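Local coordinates for virulent strain associated lipoprotein (Borreliella spielmanii A14S, PDB 6FZZ), which is a surface lipoprotein of the PFam54 family that probably binds glutathione, as its Borrelia burgdorferi relative BBE31 does, at residues 56-59 against 65-68; 106-111 against 192-197. One frame throughout, in Å; residues are numbered along the deposited sequence.

In the fold
Of the 214-residue chain, which is the C-terminal part of the lipoprotein, the long helix 15-41 comes first, and a loop without regular structure follows. Within that loop contact 1 closes a short excursion, bringing 65-68 back beside 56-59 just before helix 71-83. Contact 2 then spans most of the remaining chain: helix 105-126 meets helix 180-209 through 106-111 and 192-197, with largely helical chain between. The two closures follow one another in series, neither nesting nor crossing. They still meet, because Leu56 of contact 1 packs on Glu106, Phe109 and Asn110 of contact 2. The loop is thereby fastened to helix 105-126, which in turn leans on helix 180-209, the centres of the contacts lying about 17 Å apart.

Contact 1 of 2, residues 56-59 against 65-68; sequences LRWH and TVSD
Thr65 sits against Leu56 and Arg57, its CB 3.3 Å from Leu56 O, the carbonyl that also takes the amide of Val66 (N to O 2.9 Å). At CB the side chain forks. The methyl CG2, set anti to the carbonyl carbon, lies over one face of the Arg57 guanidinium, 3.5 Å from NH2 and displaced toward its rim. With chi1 at 67° the hydroxyl sits between the backbone N and the carbonyl carbon, turned in over its own turn, where OG1 receives weak bonds from the amides of Ser67 and Asp68, the pattern of an ST motif wrapped round the type I turn from Thr65 to Asp68. Asp68 answers: its OD2 accepts Thr65 N at 2.8 Å, on the anti side of the carboxylate. A water donates to the same OD2 from 2.6 Å and accepts from Arg57 NH1, joining arginine and carboxylate indirectly; NH1 also bonds Arg63 O. The backbones of Arg57 and Thr65 form a single beta bridge. Next along the chain from Thr65, Val66 puts CG2 on Leu56 CB at 3.7 Å and lies obliquely to the Trp58 ring, whose NE1 bonds Ser73 OG. Arg72 makes a cation-pi contact with that indole.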
loop_
_atom_site.group_PDB
_atom_site.type_symbol
_atom_site.label_atom_id
_atom_site.label_comp_id
_atom_site.label_asym_id
_atom_site.label_seq_id
_atom_site.Cartn_x
_atom_site.Cartn_y
_atom_site.Cartn_z
ATOM N N LEU A 56 0.676 6.730 -15.628
ATOM C CA LEU A 56 1.045 7.538 -14.475
ATOM C C LEU A 56 2.347 8.258 -14.861
ATOM O O LEU A 56 3.418 7.653 -14.968
ATOM C CB LEU A 56 1.270 6.623 -13.279
ATOM C CG LEU A 56 -0.004 5.981 -12.629
ATOM C CD1 LEU A 56 0.426 4.843 -11.705
ATOM C CD2 LEU A 56 -0.789 7.033 -11.858
ATOM N N ARG A 57 2.262 9.550 -15.088
ATOM C CA ARG A 57 3.427 10.302 -15.552
ATOM C C ARG A 57 3.731 11.330 -14.460
ATOM O O ARG A 57 2.861 12.144 -14.037
ATOM C CB ARG A 57 3.136 10.930 -16.958
ATOM C CG ARG A 57 4.322 11.773 -17.438
ATOM C CD ARG A 57 4.144 12.360 -18.846
ATOM N NE ARG A 57 3.886 11.283 -19.784
ATOM C CZ ARG A 57 4.785 10.431 -20.249
ATOM N NH1 ARG A 57 6.090 10.500 -19.916
ATOM N NH2 ARG A 57 4.371 9.522 -21.094
ATOM N N TRP A 58 4.967 11.318 -13.980
ATOM C CA TRP A 58 5.385 12.312 -12.975
ATOM C C TRP A 58 5.292 13.731 -13.479
ATOM O O TRP A 58 5.660 13.981 -14.626
ATOM C CB TRP A 58 6.806 12.105 -12.603
ATOM C CG TRP A 58 7.092 10.775 -11.881
ATOM C CD1 TRP A 58 7.391 9.604 -12.454
ATOM C CD2 TRP A 58 7.062 10.542 -10.473
ATOM N NE1 TRP A 58 7.616 8.625 -11.506
ATOM C CE2 TRP A 58 7.382 9.162 -10.271
ATOM C CE3 TRP A 58 6.761 11.347 -9.360
ATOM C CZ2 TRP A 58 7.489 8.579 -8.997
ATOM C CZ3 TRP A 58 6.851 10.748 -8.083
ATOM C CH2 TRP A 58 7.211 9.365 -7.928
ATOM N N HIS A 59 4.857 14.679 -12.645
ATOM C CA HIS A 59 4.787 16.058 -13.137
ATOM C C HIS A 59 6.144 16.810 -13.172
ATOM O O HIS A 59 6.398 17.596 -14.084
ATOM C CB HIS A 59 3.702 16.875 -12.434
ATOM C CG HIS A 59 3.386 18.146 -13.161
ATOM N ND1 HIS A 59 3.916 19.365 -12.797
ATOM C CD2 HIS A 59 2.663 18.370 -14.286
ATOM C CE1 HIS A 59 3.492 20.295 -13.634
ATOM N NE2 HIS A 59 2.747 19.715 -14.558
ATOM N N THR A 65 7.283 8.089 -16.916
ATOM C CA THR A 65 6.142 7.355 -16.339
ATOM C C THR A 65 6.611 6.401 -15.226
ATOM O O THR A 65 7.806 6.145 -15.085
ATOM C CB THR A 65 5.339 6.507 -17.330
ATOM O OG1 THR A 65 6.146 5.442 -17.790
ATOM C CG2 THR A 65 4.866 7.319 -18.474
ATOM N N VAL A 66 5.638 5.931 -14.433
ATOM C CA VAL A 66 5.911 4.943 -13.399
ATOM C C VAL A 66 6.391 3.647 -14.064
ATOM O O VAL A 66 7.073 2.800 -13.439
ATOM C CB VAL A 66 4.650 4.753 -12.516
ATOM C CG1 VAL A 66 4.721 3.478 -11.651
ATOM C CG2 VAL A 66 4.482 5.988 -11.650
ATOM N N SER A 67 6.000 3.437 -15.333
ATOM C CA SER A 67 6.482 2.279 -16.055
ATOM C C SER A 67 8.011 2.358 -16.421
ATOM O O SER A 67 8.668 1.317 -16.613
ATOM C CB SER A 67 5.677 2.073 -17.374
ATOM O OG SER A 67 6.202 0.919 -17.971
ATOM N N ASP A 68 8.569 3.565 -16.510
ATOM C CA ASP A 68 9.959 3.770 -16.895
ATOM C C ASP A 68 10.849 3.401 -15.743
ATOM O O ASP A 68 10.393 3.300 -14.577
ATOM C CB ASP A 68 10.235 5.209 -17.283
ATOM C CG ASP A 68 9.616 5.589 -18.612
ATOM O OD1 ASP A 68 9.812 4.810 -19.553
ATOM O OD2 ASP A 68 8.900 6.614 -18.701
HETATM O O HOH W 1 8.075 8.313 -20.462
#

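Contact 2 of 2, residues 106-111 against 192-197; sequences EDIFNT and KQIKEK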
loop_
_atom_site.group_PDB
_atom_site.type_symbol
_atom_site.label_atom_id
_atom_site.label_comp_id
_atom_site.label_asym_id
_atom_site.label_seq_id
_atom_site.Cartn_x
_atom_site.Cartn_y
_atom_site.Cartn_z
ATOM N N GLU A 106 -4.960 7.480 -11.799
ATOM C CA GLU A 106 -4.268 8.422 -10.911
ATOM C C GLU A 106 -4.733 8.428 -9.501
ATOM O O GLU A 106 -3.913 8.327 -8.573
ATOM C CB GLU A 106 -4.333 9.850 -11.480
ATOM C CG GLU A 106 -3.465 9.991 -12.710
ATOM C CD GLU A 106 -3.472 11.435 -13.256
ATOM O OE1 GLU A 106 -4.138 12.332 -12.647
ATOM O OE2 GLU A 106 -2.787 11.666 -14.277
ATOM N N ASP A 107 -6.038 8.511 -9.288
ATOM C CA ASP A 107 -6.561 8.709 -7.944
ATOM C C ASP A 107 -6.470 7.379 -7.165
ATOM O O ASP A 107 -6.245 7.399 -5.971
ATOM C CB ASP A 107 -8.034 9.193 -7.970
ATOM C CG ASP A 107 -8.144 10.715 -8.214
ATOM O OD1 ASP A 107 -7.133 11.322 -8.559
ATOM O OD2 ASP A 107 -9.220 11.317 -8.082
ATOM N N ILE A 108 -6.724 6.248 -7.823
ATOM C CA ILE A 108 -6.593 4.938 -7.143
ATOM C C ILE A 108 -5.113 4.651 -6.816
ATOM O O ILE A 108 -4.789 4.246 -5.661
ATOM C CB ILE A 108 -7.141 3.786 -8.054
ATOM C CG1 ILE A 108 -8.639 3.836 -8.123
ATOM C CG2 ILE A 108 -6.666 2.416 -7.585
ATOM C CD1 ILE A 108 -9.371 3.345 -6.863
ATOM N N PHE A 109 -4.229 4.781 -7.818
ATOM C CA PHE A 109 -2.845 4.348 -7.639
ATOM C C PHE A 109 -2.084 5.343 -6.767
ATOM O O PHE A 109 -1.405 4.943 -5.809
ATOM C CB PHE A 109 -2.116 4.060 -8.967
ATOM C CG PHE A 109 -2.450 2.697 -9.540
ATOM C CD1 PHE A 109 -3.602 2.507 -10.311
ATOM C CD2 PHE A 109 -1.614 1.622 -9.308
ATOM C CE1 PHE A 109 -3.910 1.256 -10.818
ATOM C CE2 PHE A 109 -1.917 0.375 -9.840
ATOM C CZ PHE A 109 -3.077 0.198 -10.553
ATOM N N ASN A 110 -2.227 6.632 -7.014
ATOM C CA ASN A 110 -1.441 7.581 -6.204
ATOM C C ASN A 110 -1.825 7.530 -4.711
ATOM O O ASN A 110 -0.965 7.687 -3.806
ATOM C CB ASN A 110 -1.566 9.023 -6.740
ATOM C CG ASN A 110 -0.841 9.241 -8.064
ATOM O OD1 ASN A 110 0.066 8.496 -8.484
ATOM N ND2 ASN A 110 -1.206 10.353 -8.728
ATOM N N THR A 111 -3.113 7.360 -4.468
ATOM C CA THR A 111 -3.625 7.345 -3.119
ATOM C C THR A 111 -3.121 6.094 -2.388
ATOM O O THR A 111 -2.640 6.218 -1.259
ATOM C CB THR A 111 -5.183 7.499 -3.045
ATOM O OG1 THR A 111 -5.590 8.673 -3.711
ATOM C CG2 THR A 111 -5.631 7.665 -1.613
ATOM N N LYS A 192 -12.626 7.557 -2.493
ATOM C CA LYS A 192 -12.987 8.177 -1.214
ATOM C C LYS A 192 -12.533 7.395 0.040
ATOM O O LYS A 192 -11.903 7.962 0.917
ATOM C CB LYS A 192 -14.496 8.434 -1.149
ATOM C CG LYS A 192 -14.836 9.699 -0.360
ATOM C CD LYS A 192 -13.987 10.914 -0.710
ATOM C CE LYS A 192 -14.311 12.121 0.177
ATOM N NZ LYS A 192 -13.841 11.964 1.594
ATOM N N GLN A 193 -12.843 6.108 0.106
ATOM C CA GLN A 193 -12.350 5.255 1.148
ATOM C C GLN A 193 -10.810 5.144 1.241
ATOM O O GLN A 193 -10.277 5.169 2.356
ATOM C CB GLN A 193 -12.992 3.884 1.050
ATOM C CG GLN A 193 -14.457 3.882 1.444
ATOM C CD GLN A 193 -14.679 4.133 2.947
ATOM O OE1 GLN A 193 -14.167 5.106 3.522
ATOM N NE2 GLN A 193 -15.474 3.265 3.585
ATOM N N ILE A 194 -10.113 5.061 0.106
ATOM C CA ILE A 194 -8.656 4.912 0.134
ATOM C C ILE A 194 -8.121 6.180 0.677
ATOM O O ILE A 194 -7.151 6.145 1.404
ATOM C CB ILE A 194 -7.960 4.711 -1.224
ATOM C CG1 ILE A 194 -8.399 3.477 -1.933
ATOM C CG2 ILE A 194 -6.425 4.538 -1.064
ATOM C CD1 ILE A 194 -7.839 3.542 -3.330
ATOM N N LYS A 195 -8.687 7.318 0.247
ATOM C CA LYS A 195 -8.147 8.615 0.575
ATOM C C LYS A 195 -8.277 8.851 2.096
ATOM O O LYS A 195 -7.354 9.384 2.704
ATOM C CB LYS A 195 -8.880 9.710 -0.199
ATOM C CG LYS A 195 -8.312 11.095 -0.008
ATOM C CD LYS A 195 -6.973 11.226 -0.726
ATOM C CE LYS A 195 -6.353 12.587 -0.584
ATOM N NZ LYS A 195 -5.534 12.748 0.638
ATOM N N GLU A 196 -9.349 8.359 2.696
ATOM C CA GLU A 196 -9.493 8.469 4.132
ATOM C C GLU A 196 -8.450 7.646 4.868
ATOM O O GLU A 196 -7.901 8.100 5.868
ATOM C CB GLU A 196 -10.883 8.056 4.603
ATOM C CG GLU A 196 -11.927 9.082 4.151
ATOM C CD GLU A 196 -13.270 8.914 4.815
ATOM O OE1 GLU A 196 -13.554 7.840 5.418
ATOM O OE2 GLU A 196 -14.033 9.895 4.748
ATOM N N LYS A 197 -8.233 6.425 4.400
ATOM C CA LYS A 197 -7.281 5.531 5.035
ATOM C C LYS A 197 -5.880 6.076 4.802
ATOM O O LYS A 197 -5.017 5.948 5.654
ATOM C CB LYS A 197 -7.419 4.124 4.460
ATOM C CG LYS A 197 -8.707 3.406 4.853
ATOM C CD LYS A 197 -8.719 3.041 6.319
ATOM C CE LYS A 197 -10.134 3.018 6.878
ATOM N NZ LYS A 197 -10.017 3.145 8.354
#
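Thr111 drives its methyl into helix 180-209, and that one carbon does most of the touching. CG2 meets Ile194 CG2 at 3.3 Å and Lys195 CA at 3.5 Å, both tighter than ordinary carbon contacts, so the two helices are pressed close at this point. Here the Thr111 and Lys195 CA atoms come within 6.0 Å of each other. The aliphatic run of Lys195 lies across the threonine at about a right angle, with CD 3.9 Å from Thr111 CG2. One turn earlier on the first helix, Ile108 bends its tip round to the partner although its CB starts out pointing away; its CD1 reaches Ile194 CD1 at 3.9 Å, the two side chains crossing at about a right angle. Ile194 thus works both ends of the contact, giving CG2 to Thr111 and CD1 to Ile108.

What sets the threonine methyl in place is its hydroxyl. OG1 turns back along its own helix and donates to Asp107 O at 2.7 Å, in the carbonyl plane; with chi1 at -56° this leaves CG2 anti to the backbone N and facing the neighbour. Lys195 carries its amine past the apolar patch to Gln198 and Glu199 on its own helix.

The helical segments run nearly parallel, their axes 24° apart and 9.6 Å from each other at closest approach, side by side within an all-helical bundle. Segment 192-197 belongs to a predicted coiled coil. Further round, Ile108 also packs on Val187 and Val191, and it reaches Phe95 and Ile99 of helix 89-102, while Ile194 touches Ile158 and Phe162 of helix 138-170, so the pair joins four helices of the bundle.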